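PDB 5FP1: tonb-dependent siderophore receptor from Acinetobacter baumannii, which probably binds iron-chelating siderophores, possibly including ferric enterobactin, at the outer membrane as the first step of iron uptake. Local coordinates for residues D54-T59 and Y161-L166; E151-A156 and A713-Y718; P636-G641 and A670-N675. One frame throughout, in Å; residues are numbered along the deposited sequence.

How the contacts relate
The three contacts lie on one side of the receptor and share its beta-barrel. Contact 1 joins the plug, past helix 49-55, to strand 161-171. Contact 2 pairs the first and last barrel strands, 149-157 and 709-717, closing the cylinder; its centre is about 9 Å from that of contact 1, backbone bonds from Ser153 and Ala155 to strand 161-171 join them, and their segments alternate along the chain. Contact 3, in hairpin 638-651/659-673, is nested within the span closed by contact 2, about 14 Å away, and about 18 Å from contact 1, centre to centre. Arg671 of contact 3 salt-bridges Asp54 of contact 1, so the plug is held on both sides of the seam.

Contact 1: residues D54-T59 and Y161-L166; sequences DTKVTT and YQRITL
Thr58 of the plug lies against Arg163 of the barrel wall, at the plug-barrel interface that marks a TonB-dependent receptor. The arginine chain is extended from CG to NE, with CG anti to the backbone N (chi1 -175°), and both side chains slide past each other in opposite directions. Thr58 CG2 rests over one guanidinium face, offset toward the rim, and Thr58 CB is 3.5 Å from Arg163 NH1. A short, branched threonine suits this place, its methyl lying on the guanidinium while NH1 keeps its salt bridge to Glu110.

Tyr161 meets the same methyl tip to tip, its OH 3.6 Å from Thr58 CG2. Lys56, leaving the preceding helix with positive phi, sends its chain obliquely across the tyrosine: its CE lies near the ring plane, at the edge, 3.3 Å from Tyr161 OH.

No direct hydrogen bond joins the segments; water carries the polar contact. One water gives a proton to Lys56 O and bonds Tyr161 OH. Another links Lys56 NZ to Arg163 O. A third accepts from both cations, 3.1 Å from Lys56 NZ and 2.8 Å from Arg163 NE, probably easing repulsion between like charges whose NZ and NE are 4.8 Å apart.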
ATOM      1  N   ASP A  54     -15.506  10.929   5.816  1.00 22.50           N
ATOM      2  CA  ASP A  54     -16.373  11.378   4.761  1.00 23.40           C
ATOM      3  C   ASP A  54     -16.588  10.303   3.686  1.00 29.70           C
ATOM      4  O   ASP A  54     -17.694  10.172   3.124  1.00 23.20           O
ATOM      5  CB  ASP A  54     -15.765  12.591   4.072  1.00 24.56           C
ATOM      6  CG  ASP A  54     -16.035  13.904   4.806  1.00 28.26           C
ATOM      7  OD1 ASP A  54     -16.630  13.891   5.914  1.00 27.30           O
ATOM      8  OD2 ASP A  54     -15.596  14.930   4.247  1.00 23.83           O
ATOM      9  N   THR A  55     -15.519   9.570   3.348  1.00 24.49           N
ATOM     10  CA  THR A  55     -15.604   8.601   2.261  1.00 22.17           C
ATOM     11  C   THR A  55     -16.044   7.223   2.717  1.00 21.92           C
ATOM     12  O   THR A  55     -16.460   6.425   1.907  1.00 23.94           O
ATOM     13  CB  THR A  55     -14.242   8.432   1.540  1.00 23.12           C
ATOM     14  OG1 THR A  55     -13.219   8.098   2.480  1.00 22.64           O
ATOM     15  CG2 THR A  55     -13.880   9.708   0.808  1.00 21.84           C
ATOM     16  N   LYS A  56     -15.937   6.981   4.013  1.00 19.57           N
ATOM     17  CA  LYS A  56     -16.137   5.679   4.659  1.00 22.30           C
ATOM     18  C   LYS A  56     -15.312   4.591   3.972  1.00 24.66           C
ATOM     19  O   LYS A  56     -15.806   3.474   3.771  1.00 23.27           O
ATOM     20  CB  LYS A  56     -17.619   5.270   4.731  1.00 25.40           C
ATOM     21  CG  LYS A  56     -17.940   4.341   5.904  1.00 28.62           C
ATOM     22  CD  LYS A  56     -19.395   3.856   5.894  1.00 28.99           C
ATOM     23  CE  LYS A  56     -19.629   2.723   6.896  1.00 28.04           C
ATOM     24  NZ  LYS A  56     -19.388   3.160   8.302  1.00 37.87           N
ATOM     25  N   VAL A  57     -14.070   4.918   3.606  1.00 21.43           N
ATOM     26  CA  VAL A  57     -13.166   3.883   3.077  1.00 21.73           C
ATOM     27  C   VAL A  57     -12.852   2.875   4.156  1.00 20.28           C
ATOM     28  O   VAL A  57     -12.561   3.237   5.307  1.00 21.99           O
ATOM     29  CB  VAL A  57     -11.888   4.438   2.445  1.00 20.24           C
ATOM     30  CG1 VAL A  57     -12.208   5.118   1.124  1.00 22.12           C
ATOM     31  CG2 VAL A  57     -11.169   5.380   3.392  1.00 24.64           C
ATOM     32  N   THR A  58     -12.933   1.602   3.803  1.00 19.96           N
ATOM     33  CA  THR A  58     -12.757   0.557   4.785  1.00 21.49           C
ATOM     34  C   THR A  58     -11.432  -0.199   4.658  1.00 21.93           C
ATOM     35  O   THR A  58     -11.033  -0.907   5.578  1.00 22.74           O
ATOM     36  CB  THR A  58     -13.900  -0.455   4.727  1.00 24.81           C
ATOM     37  OG1 THR A  58     -13.818  -1.189   3.510  1.00 24.87           O
ATOM     38  CG2 THR A  58     -15.284   0.263   4.844  1.00 30.69           C
ATOM     39  N   THR A  59     -10.760  -0.040   3.529  1.00 19.39           N
ATOM     40  CA  THR A  59      -9.463  -0.682   3.317  1.00 19.94           C
ATOM     41  C   THR A  59      -8.447   0.370   2.860  1.00 18.72           C
ATOM     42  O   THR A  59      -8.802   1.388   2.252  1.00 18.02           O
ATOM     43  CB  THR A  59      -9.555  -1.765   2.237  1.00 20.00           C
ATOM     44  OG1 THR A  59      -9.852  -1.160   0.976  1.00 19.43           O
ATOM     45  CG2 THR A  59     -10.634  -2.810   2.558  1.00 23.15           C
ATOM     46  N   TYR A 161     -23.526  -5.592   2.052  1.00 21.97           N
ATOM     47  CA  TYR A 161     -22.593  -4.896   2.945  1.00 20.67           C
ATOM     48  C   TYR A 161     -23.201  -4.737   4.330  1.00 24.14           C
ATOM     49  O   TYR A 161     -24.323  -4.241   4.470  1.00 24.24           O
ATOM     50  CB  TYR A 161     -22.318  -3.546   2.321  1.00 20.88           C
ATOM     51  CG  TYR A 161     -21.381  -2.599   3.029  1.00 23.30           C
ATOM     52  CD1 TYR A 161     -21.753  -1.972   4.219  1.00 22.30           C
ATOM     53  CD2 TYR A 161     -20.156  -2.255   2.467  1.00 23.30           C
ATOM     54  CE1 TYR A 161     -20.924  -1.061   4.829  1.00 22.80           C
ATOM     55  CE2 TYR A 161     -19.318  -1.341   3.073  1.00 23.28           C
ATOM     56  CZ  TYR A 161     -19.709  -0.734   4.249  1.00 25.12           C
ATOM     57  OH  TYR A 161     -18.894   0.185   4.858  1.00 25.03           O
ATOM     58  N   GLN A 162     -22.474  -5.180   5.351  1.00 21.16           N
ATOM     59  CA  GLN A 162     -22.810  -4.864   6.747  1.00 22.69           C
ATOM     60  C   GLN A 162     -21.544  -4.622   7.508  1.00 23.81           C
ATOM     61  O   GLN A 162     -20.611  -5.415   7.412  1.00 21.84           O
ATOM     62  CB  GLN A 162     -23.565  -6.032   7.410  1.00 26.16           C
ATOM     63  CG  GLN A 162     -24.831  -6.438   6.672  1.00 36.18           C
ATOM     64  CD  GLN A 162     -25.318  -7.816   7.096  1.00 53.74           C
ATOM     65  OE1 GLN A 162     -25.230  -8.178   8.263  1.00 52.43           O
ATOM     66  NE2 GLN A 162     -25.817  -8.593   6.145  1.00 70.76           N
ATOM     67  N   ARG A 163     -21.504  -3.546   8.283  1.00 21.61           N
ATOM     68  CA  ARG A 163     -20.299  -3.194   9.020  1.00 20.32           C
ATOM     69  C   ARG A 163     -20.658  -2.563  10.353  1.00 20.92           C
ATOM     70  O   ARG A 163     -21.492  -1.658  10.405  1.00 23.40           O
ATOM     71  CB  ARG A 163     -19.470  -2.196   8.202  1.00 19.86           C
ATOM     72  CG  ARG A 163     -18.122  -1.849   8.814  1.00 22.94           C
ATOM     73  CD  ARG A 163     -17.417  -0.827   7.951  1.00 20.84           C
ATOM     74  NE  ARG A 163     -16.123  -0.398   8.483  1.00 21.06           N
ATOM     75  CZ  ARG A 163     -14.966  -1.035   8.292  1.00 24.63           C
ATOM     76  NH1 ARG A 163     -14.919  -2.178   7.622  1.00 22.62           N
ATOM     77  NH2 ARG A 163     -13.847  -0.540   8.796  1.00 22.42           N
ATOM     78  N   ILE A 164     -20.045  -3.041  11.415  1.00 23.67           N
ATOM     79  CA  ILE A 164     -20.210  -2.425  12.727  1.00 24.00           C
ATOM     80  C   ILE A 164     -18.836  -2.146  13.272  1.00 24.67           C
ATOM     81  O   ILE A 164     -17.961  -3.016  13.242  1.00 20.58           O
ATOM     82  CB  ILE A 164     -20.955  -3.383  13.693  1.00 29.07           C
ATOM     83  CG1 ILE A 164     -22.381  -3.621  13.205  1.00 35.51           C
ATOM     84  CG2 ILE A 164     -20.989  -2.809  15.108  1.00 33.91           C
ATOM     85  CD1 ILE A 164     -23.057  -4.824  13.827  1.00 41.39           C
ATOM     86  N   THR A 165     -18.625  -0.928  13.748  1.00 27.38           N
ATOM     87  CA  THR A 165     -17.423  -0.618  14.501  1.00 27.96           C
ATOM     88  C   THR A 165     -17.813   0.024  15.824  1.00 29.67           C
ATOM     89  O   THR A 165     -18.841   0.690  15.916  1.00 26.67           O
ATOM     90  CB  THR A 165     -16.528   0.384  13.757  1.00 28.71           C
ATOM     91  OG1 THR A 165     -17.294   1.528  13.453  1.00 32.19           O
ATOM     92  CG2 THR A 165     -16.006  -0.190  12.454  1.00 29.97           C
ATOM     93  N   LEU A 166     -16.977  -0.187  16.828  1.00 31.28           N
ATOM     94  CA  LEU A 166     -17.125   0.429  18.146  1.00 31.39           C
ATOM     95  C   LEU A 166     -15.755   0.846  18.610  1.00 33.21           C
ATOM     96  O   LEU A 166     -14.802   0.096  18.447  1.00 32.80           O
ATOM     97  CB  LEU A 166     -17.716  -0.563  19.143  1.00 37.51           C
ATOM     98  CG  LEU A 166     -19.189  -0.285  19.406  1.00 60.49           C
ATOM     99  CD1 LEU A 166     -20.035  -1.360  18.752  1.00 65.53           C
ATOM    100  CD2 LEU A 166     -19.461  -0.206  20.899  1.00 59.88           C
TER
HETATM  101  O   HOH W   1     -17.780   1.859   3.061  1.00 23.68           O
HETATM  102  O   HOH W   2     -20.061   0.909   9.998  1.00 31.19           O
HETATM  103  O   HOH W   3     -16.374   2.394   8.780  1.00 47.85           O

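Contact 2: residues E151-A156 and A713-Y718; sequences EGSVAA and AVNFKY
Ser153 OG donates to Asn715 OD1 at 2.6 Å, the shortest polar bond of this contact, and also takes a weak hydrogen bond from Lys56 NZ of the plug. The hydroxyl approaches nearly along the C=O axis of the amide. Ser153 OG stands anti to its backbone N (chi1 -173°), and the end of the asparagine side chain leans across to meet it. A small hydroxyl suits a buried spot where it must both give and receive.

The strands run antiparallel, the first of the barrel against the last, and their seam closes the cylinder. Gly152 with Phe716 and Val154 with Val714 form hydrogen-bonded pairs; the bond from Phe716 N to Gly152 O is 2.8 Å long. Phe716 CG takes the crowded position between backbone N and carbonyl carbon (chi1 60°), and from there the ring reaches Gly152. Gly152 CA lies over the ring face, 3.5 Å from the centroid of Phe716 and 20° off the normal, a CH-pi contact. Having no side chain, glycine lets the ring come down on its CA.

On the face of Ser153 and Asn715, Ala155 CB touches Ala713 CB at 3.7 Å, two small methyls that also touch Lys56 of the plug. At the other end Glu151 and Lys717 lie side by side. Their salt bridge is long, 3.9 Å from Glu151 OE1 to Lys717 NZ, and a water bonded to Glu151 OE2 reaches NZ only weakly. The chemistry implies a seam held chiefly by backbone bonds, the short Ser-Asn bond and the ring on glycine, with the charge pair adding probably little.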
ATOM      1  N   GLU A 151     -17.484   5.879  20.581  1.00 36.54           N
ATOM      2  CA  GLU A 151     -17.928   6.105  19.198  1.00 33.32           C
ATOM      3  C   GLU A 151     -18.286   4.766  18.554  1.00 37.71           C
ATOM      4  O   GLU A 151     -17.795   3.713  18.962  1.00 36.90           O
ATOM      5  CB  GLU A 151     -16.841   6.762  18.363  1.00 37.62           C
ATOM      6  CG  GLU A 151     -16.366   8.112  18.849  1.00 52.11           C
ATOM      7  CD  GLU A 151     -15.326   8.712  17.917  1.00 56.37           C
ATOM      8  OE1 GLU A 151     -15.511   8.633  16.684  1.00 64.64           O
ATOM      9  OE2 GLU A 151     -14.324   9.257  18.417  1.00 69.70           O
ATOM     10  N   GLY A 152     -19.153   4.811  17.556  1.00 34.32           N
ATOM     11  CA  GLY A 152     -19.613   3.600  16.924  1.00 35.30           C
ATOM     12  C   GLY A 152     -20.282   3.898  15.606  1.00 35.21           C
ATOM     13  O   GLY A 152     -20.648   5.037  15.320  1.00 30.17           O
ATOM     14  N   SER A 153     -20.434   2.849  14.807  1.00 34.47           N
ATOM     15  CA  SER A 153     -21.093   2.945  13.532  1.00 28.05           C
ATOM     16  C   SER A 153     -21.809   1.634  13.280  1.00 29.88           C
ATOM     17  O   SER A 153     -21.253   0.545  13.497  1.00 30.40           O
ATOM     18  CB  SER A 153     -20.063   3.202  12.439  1.00 35.68           C
ATOM     19  OG  SER A 153     -20.702   3.469  11.202  1.00 42.56           O
ATOM     20  N   VAL A 154     -23.042   1.728  12.804  1.00 28.77           N
ATOM     21  CA  VAL A 154     -23.725   0.568  12.303  1.00 29.55           C
ATOM     22  C   VAL A 154     -24.150   0.870  10.889  1.00 28.41           C
ATOM     23  O   VAL A 154     -24.826   1.867  10.629  1.00 28.42           O
ATOM     24  CB  VAL A 154     -24.951   0.199  13.160  1.00 33.39           C
ATOM     25  CG1 VAL A 154     -25.700  -0.960  12.520  1.00 35.36           C
ATOM     26  CG2 VAL A 154     -24.518  -0.174  14.566  1.00 36.66           C
ATOM     27  N   ALA A 155     -23.790   0.004   9.945  1.00 23.89           N
ATOM     28  CA  ALA A 155     -24.033   0.347   8.564  1.00 22.58           C
ATOM     29  C   ALA A 155     -24.449  -0.841   7.748  1.00 22.87           C
ATOM     30  O   ALA A 155     -24.032  -1.967   8.008  1.00 23.70           O
ATOM     31  CB  ALA A 155     -22.803   1.019   7.957  1.00 27.66           C
ATOM     32  N   ALA A 156     -25.285  -0.570   6.755  1.00 24.91           N
ATOM     33  CA  ALA A 156     -25.728  -1.576   5.819  1.00 25.88           C
ATOM     34  C   ALA A 156     -25.671  -0.977   4.433  1.00 25.34           C
ATOM     35  O   ALA A 156     -25.828   0.227   4.259  1.00 26.32           O
ATOM     36  CB  ALA A 156     -27.143  -2.043   6.162  1.00 30.39           C
ATOM     37  N   ALA A 713     -25.245   4.632   7.050  1.00 23.69           N
ATOM     38  CA  ALA A 713     -24.709   4.413   8.375  1.00 25.49           C
ATOM     39  C   ALA A 713     -25.377   5.302   9.423  1.00 25.20           C
ATOM     40  O   ALA A 713     -25.657   6.468   9.178  1.00 29.65           O
ATOM     41  CB  ALA A 713     -23.218   4.698   8.391  1.00 26.11           C
ATOM     42  N   VAL A 714     -25.560   4.715  10.597  1.00 29.06           N
ATOM     43  CA  VAL A 714     -25.825   5.452  11.814  1.00 32.93           C
ATOM     44  C   VAL A 714     -24.562   5.494  12.646  1.00 27.98           C
ATOM     45  O   VAL A 714     -24.101   4.454  13.113  1.00 28.24           O
ATOM     46  CB  VAL A 714     -26.876   4.762  12.694  1.00 34.51           C
ATOM     47  CG1 VAL A 714     -27.157   5.646  13.902  1.00 35.98           C
ATOM     48  CG2 VAL A 714     -28.143   4.472  11.897  1.00 38.86           C
ATOM     49  N   ASN A 715     -24.026   6.701  12.817  1.00 28.12           N
ATOM     50  CA  ASN A 715     -22.791   6.938  13.525  1.00 28.67           C
ATOM     51  C   ASN A 715     -23.097   7.621  14.843  1.00 40.75           C
ATOM     52  O   ASN A 715     -23.882   8.584  14.892  1.00 38.74           O
ATOM     53  CB  ASN A 715     -21.876   7.827  12.676  1.00 27.01           C
ATOM     54  CG  ASN A 715     -21.510   7.167  11.361  1.00 27.95           C
ATOM     55  OD1 ASN A 715     -21.504   5.948  11.286  1.00 29.77           O
ATOM     56  ND2 ASN A 715     -21.313   7.949  10.317  1.00 28.35           N
ATOM     57  N   PHE A 716     -22.489   7.124  15.910  1.00 35.54           N
ATOM     58  CA  PHE A 716     -22.697   7.724  17.217  1.00 39.80           C
ATOM     59  C   PHE A 716     -21.401   8.124  17.892  1.00 47.29           C
ATOM     60  O   PHE A 716     -20.347   7.518  17.679  1.00 38.56           O
ATOM     61  CB  PHE A 716     -23.596   6.867  18.115  1.00 41.97           C
ATOM     62  CG  PHE A 716     -23.077   5.501  18.406  1.00 49.37           C
ATOM     63  CD1 PHE A 716     -22.233   5.277  19.487  1.00 65.13           C
ATOM     64  CD2 PHE A 716     -23.482   4.419  17.637  1.00 61.29           C
ATOM     65  CE1 PHE A 716     -21.768   3.999  19.778  1.00 59.09           C
ATOM     66  CE2 PHE A 716     -23.017   3.144  17.915  1.00 59.38           C
ATOM     67  CZ  PHE A 716     -22.163   2.933  18.991  1.00 64.42           C
ATOM     68  N   LYS A 717     -21.495   9.175  18.701  1.00 40.57           N
ATOM     69  CA  LYS A 717     -20.337   9.786  19.305  1.00 39.28           C
ATOM     70  C   LYS A 717     -20.723  10.401  20.647  1.00 53.93           C
ATOM     71  O   LYS A 717     -21.449  11.390  20.681  1.00 46.34           O
ATOM     72  CB  LYS A 717     -19.824  10.861  18.377  1.00 41.17           C
ATOM     73  CG  LYS A 717     -18.514  11.484  18.809  1.00 56.41           C
ATOM     74  CD  LYS A 717     -17.894  12.263  17.657  1.00 66.55           C
ATOM     75  CE  LYS A 717     -17.917  11.451  16.369  1.00 68.18           C
ATOM     76  NZ  LYS A 717     -16.960  11.954  15.346  1.00 76.37           N
ATOM     77  N   TYR A 718     -20.270   9.784  21.737  1.00 48.92           N
ATOM     78  CA  TYR A 718     -20.497  10.291  23.091  1.00 55.08           C
ATOM     79  C   TYR A 718     -19.186  10.593  23.811  1.00 60.77           C
ATOM     80  O   TYR A 718     -18.082  10.230  23.378  1.00 51.20           O
ATOM     81  CB  TYR A 718     -21.275   9.278  23.919  1.00 49.35           C
ATOM     82  CG  TYR A 718     -22.638   8.984  23.372  1.00 52.89           C
ATOM     83  CD1 TYR A 718     -23.739   9.754  23.737  1.00 51.31           C
ATOM     84  CD2 TYR A 718     -22.835   7.941  22.484  1.00 47.18           C
ATOM     85  CE1 TYR A 718     -24.998   9.485  23.230  1.00 51.61           C
ATOM     86  CE2 TYR A 718     -24.086   7.664  21.975  1.00 51.34           C
ATOM     87  CZ  TYR A 718     -25.164   8.441  22.346  1.00 54.11           C
ATOM     88  OH  TYR A 718     -26.406   8.165  21.823  1.00 53.03           O
ATOM     89  OXT TYR A 718     -19.215  11.217  24.871  1.00 66.84           O
TER
HETATM   90  O   HOH W   4     -13.735  11.295  16.534  1.00 56.30           O

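Contact 3: residues P636-G641 and A670-N675; sequences PQLTVG and ARYNVN
Ala670 pairs with Val640 in an antiparallel barrel hairpin, its CA-H pointing to Thr639 O, with CA 3.2 Å from that oxygen; its small methyl fits the close, non-hydrogen-bonded spacing. Arg671 follows, in a hydrogen-bonded pair with Thr639: Arg671 N gives to Thr639 O at 2.9 Å and Arg671 O takes from Thr639 N at 3.0 Å. The two side chains lie side by side, Thr639 CG2 near Arg671 NH2. A long arginine suits this place: with a bend at chi3 (50°) that sets NE, its NH2 salt-bridges Asp54 of the plug and its NH1 hydrogen-bonds Gln681.

Tyr672 turns to the face shared with Leu638, on the surface. Leu638 CD1 lies near the ring plane at its edge, 4.4 Å from Tyr672 CB, and closer still, 3.6 Å, to Arg671 O. The Gln637 side chain passes that of Tyr672 at a slant, amide and ring planes 67° apart, and Gln637 OE1 lies 2.9 Å from Tyr672 OH. Asn673 N then donates to Gln637 O at 2.8 Å. A single water ties the opposite face together, donating to Asn673 OD1 and Arg671 O and accepting from Thr639 OG1. Asn673 ND2 hydrogen-bonds Asp679 OD1, so its amide serves both water and a neighbouring strand.

Strand 659-673 thus lies between strand 638-651 and strand 678-685, whose Leu680 and Leu682 bond to the backbone of Tyr672 and Ala670; strand 624-635 borders 638-651.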
ATOM      1  N   PRO A 636     -27.210  23.784   8.543  1.00 53.74           N
ATOM      2  CA  PRO A 636     -26.369  23.558   9.709  1.00 50.96           C
ATOM      3  C   PRO A 636     -26.334  22.099  10.165  1.00 49.66           C
ATOM      4  O   PRO A 636     -25.375  21.681  10.803  1.00 51.84           O
ATOM      5  CB  PRO A 636     -27.008  24.462  10.770  1.00 55.41           C
ATOM      6  CG  PRO A 636     -27.578  25.592   9.970  1.00 53.59           C
ATOM      7  CD  PRO A 636     -28.101  24.949   8.715  1.00 51.58           C
ATOM      8  N   GLN A 637     -27.368  21.329   9.841  1.00 44.79           N
ATOM      9  CA  GLN A 637     -27.399  19.919  10.196  1.00 43.74           C
ATOM     10  C   GLN A 637     -27.115  18.988   8.995  1.00 36.51           C
ATOM     11  O   GLN A 637     -27.314  17.779   9.101  1.00 42.07           O
ATOM     12  CB  GLN A 637     -28.773  19.560  10.782  1.00 48.81           C
ATOM     13  CG  GLN A 637     -28.956  19.931  12.251  1.00 58.62           C
ATOM     14  CD  GLN A 637     -30.164  19.240  12.883  1.00 73.06           C
ATOM     15  OE1 GLN A 637     -31.241  19.172  12.287  1.00 84.29           O
ATOM     16  NE2 GLN A 637     -29.984  18.723  14.093  1.00 79.56           N
ATOM     17  N   LEU A 638     -26.716  19.547   7.854  1.00 36.15           N
ATOM     18  CA  LEU A 638     -26.606  18.759   6.620  1.00 40.20           C
ATOM     19  C   LEU A 638     -25.387  19.128   5.795  1.00 42.10           C
ATOM     20  O   LEU A 638     -25.287  20.235   5.265  1.00 37.22           O
ATOM     21  CB  LEU A 638     -27.847  18.890   5.729  1.00 38.81           C
ATOM     22  CG  LEU A 638     -27.814  18.074   4.427  1.00 42.69           C
ATOM     23  CD1 LEU A 638     -27.806  16.580   4.722  1.00 37.15           C
ATOM     24  CD2 LEU A 638     -28.986  18.408   3.519  1.00 44.86           C
ATOM     25  N   THR A 639     -24.481  18.163   5.672  1.00 35.61           N
ATOM     26  CA  THR A 639     -23.317  18.274   4.810  1.00 32.22           C
ATOM     27  C   THR A 639     -23.480  17.363   3.599  1.00 30.68           C
ATOM     28  O   THR A 639     -23.929  16.208   3.726  1.00 34.07           O
ATOM     29  CB  THR A 639     -22.051  17.860   5.587  1.00 32.74           C
ATOM     30  OG1 THR A 639     -21.916  18.709   6.721  1.00 35.78           O
ATOM     31  CG2 THR A 639     -20.804  17.975   4.727  1.00 32.77           C
ATOM     32  N   VAL A 640     -23.127  17.886   2.434  1.00 29.11           N
ATOM     33  CA  VAL A 640     -23.141  17.115   1.195  1.00 33.61           C
ATOM     34  C   VAL A 640     -21.717  17.093   0.621  1.00 35.21           C
ATOM     35  O   VAL A 640     -21.032  18.118   0.617  1.00 31.67           O
ATOM     36  CB  VAL A 640     -24.093  17.730   0.165  1.00 37.62           C
ATOM     37  CG1 VAL A 640     -23.939  17.048  -1.179  1.00 43.08           C
ATOM     38  CG2 VAL A 640     -25.532  17.614   0.650  1.00 44.04           C
ATOM     39  N   GLY A 641     -21.274  15.920   0.166  1.00 29.69           N
ATOM     40  CA  GLY A 641     -19.924  15.768  -0.426  1.00 26.58           C
ATOM     41  C   GLY A 641     -19.938  15.193  -1.827  1.00 24.98           C
ATOM     42  O   GLY A 641     -20.824  14.419  -2.186  1.00 28.71           O
ATOM     43  N   ALA A 670     -23.853  12.324   1.869  1.00 27.00           N
ATOM     44  CA  ALA A 670     -24.662  13.233   2.676  1.00 30.17           C
ATOM     45  C   ALA A 670     -24.655  12.761   4.114  1.00 26.43           C
ATOM     46  O   ALA A 670     -24.886  11.592   4.402  1.00 29.08           O
ATOM     47  CB  ALA A 670     -26.091  13.276   2.147  1.00 31.74           C
ATOM     48  N   ARG A 671     -24.418  13.705   5.011  1.00 25.41           N
ATOM     49  CA  ARG A 671     -24.357  13.472   6.417  1.00 26.52           C
ATOM     50  C   ARG A 671     -25.371  14.384   7.120  1.00 33.50           C
ATOM     51  O   ARG A 671     -25.249  15.604   7.038  1.00 31.69           O
ATOM     52  CB  ARG A 671     -22.992  13.850   6.947  1.00 25.58           C
ATOM     53  CG  ARG A 671     -22.886  13.611   8.438  1.00 28.97           C
ATOM     54  CD  ARG A 671     -21.451  13.406   8.920  1.00 36.63           C
ATOM     55  NE  ARG A 671     -20.578  14.451   8.431  1.00 37.35           N
ATOM     56  CZ  ARG A 671     -19.537  14.264   7.625  1.00 35.24           C
ATOM     57  NH1 ARG A 671     -19.191  13.048   7.203  1.00 35.54           N
ATOM     58  NH2 ARG A 671     -18.826  15.307   7.262  1.00 32.57           N
ATOM     59  N   TYR A 672     -26.319  13.786   7.830  1.00 37.22           N
ATOM     60  CA  TYR A 672     -27.340  14.552   8.569  1.00 36.01           C
ATOM     61  C   TYR A 672     -27.110  14.404  10.053  1.00 31.62           C
ATOM     62  O   TYR A 672     -27.081  13.285  10.581  1.00 35.35           O
ATOM     63  CB  TYR A 672     -28.760  14.096   8.206  1.00 41.16           C
ATOM     64  CG  TYR A 672     -29.853  14.929   8.882  1.00 44.38           C
ATOM     65  CD1 TYR A 672     -30.154  16.205   8.437  1.00 53.05           C
ATOM     66  CD2 TYR A 672     -30.552  14.439   9.973  1.00 61.41           C
ATOM     67  CE1 TYR A 672     -31.131  16.969   9.051  1.00 60.17           C
ATOM     68  CE2 TYR A 672     -31.529  15.194  10.596  1.00 66.77           C
ATOM     69  CZ  TYR A 672     -31.811  16.458  10.131  1.00 62.70           C
ATOM     70  OH  TYR A 672     -32.780  17.211  10.747  1.00 79.31           O
ATOM     71  N   ASN A 673     -26.940  15.537  10.741  1.00 37.19           N
ATOM     72  CA  ASN A 673     -26.836  15.525  12.191  1.00 34.76           C
ATOM     73  C   ASN A 673     -28.221  15.384  12.801  1.00 47.70           C
ATOM     74  O   ASN A 673     -29.018  16.323  12.780  1.00 46.82           O
ATOM     75  CB  ASN A 673     -26.153  16.797  12.708  1.00 39.36           C
ATOM     76  CG  ASN A 673     -24.859  17.102  11.985  1.00 45.85           C
ATOM     77  OD1 ASN A 673     -24.718  18.152  11.352  1.00 50.49           O
ATOM     78  ND2 ASN A 673     -23.908  16.174  12.056  1.00 44.71           N
ATOM     79  N   VAL A 674     -28.518  14.203  13.325  1.00 43.20           N
ATOM     80  CA  VAL A 674     -29.819  13.939  13.905  1.00 43.72           C
ATOM     81  C   VAL A 674     -29.923  14.652  15.253  1.00 53.11           C
ATOM     82  O   VAL A 674     -30.910  15.303  15.544  1.00 47.08           O
ATOM     83  CB  VAL A 674     -30.059  12.437  14.095  1.00 49.62           C
ATOM     84  CG1 VAL A 674     -31.328  12.200  14.905  1.00 50.87           C
ATOM     85  CG2 VAL A 674     -30.143  11.744  12.739  1.00 49.47           C
ATOM     86  N   ASN A 675     -28.890  14.522  16.069  1.00 42.39           N
ATOM     87  CA  ASN A 675     -28.762  15.294  17.296  1.00 44.87           C
ATOM     88  C   ASN A 675     -27.286  15.436  17.574  1.00 53.44           C
ATOM     89  O   ASN A 675     -26.471  15.191  16.681  1.00 48.04           O
ATOM     90  CB  ASN A 675     -29.510  14.639  18.459  1.00 45.97           C
ATOM     91  CG  ASN A 675     -29.010  13.246  18.784  1.00 51.48           C
ATOM     92  OD1 ASN A 675     -27.812  13.000  18.887  1.00 52.26           O
ATOM     93  ND2 ASN A 675     -29.937  12.330  18.977  1.00 47.33           N
TER
HETATM   94  O   HOH W   5     -23.888  17.454   8.726  1.00 44.51           O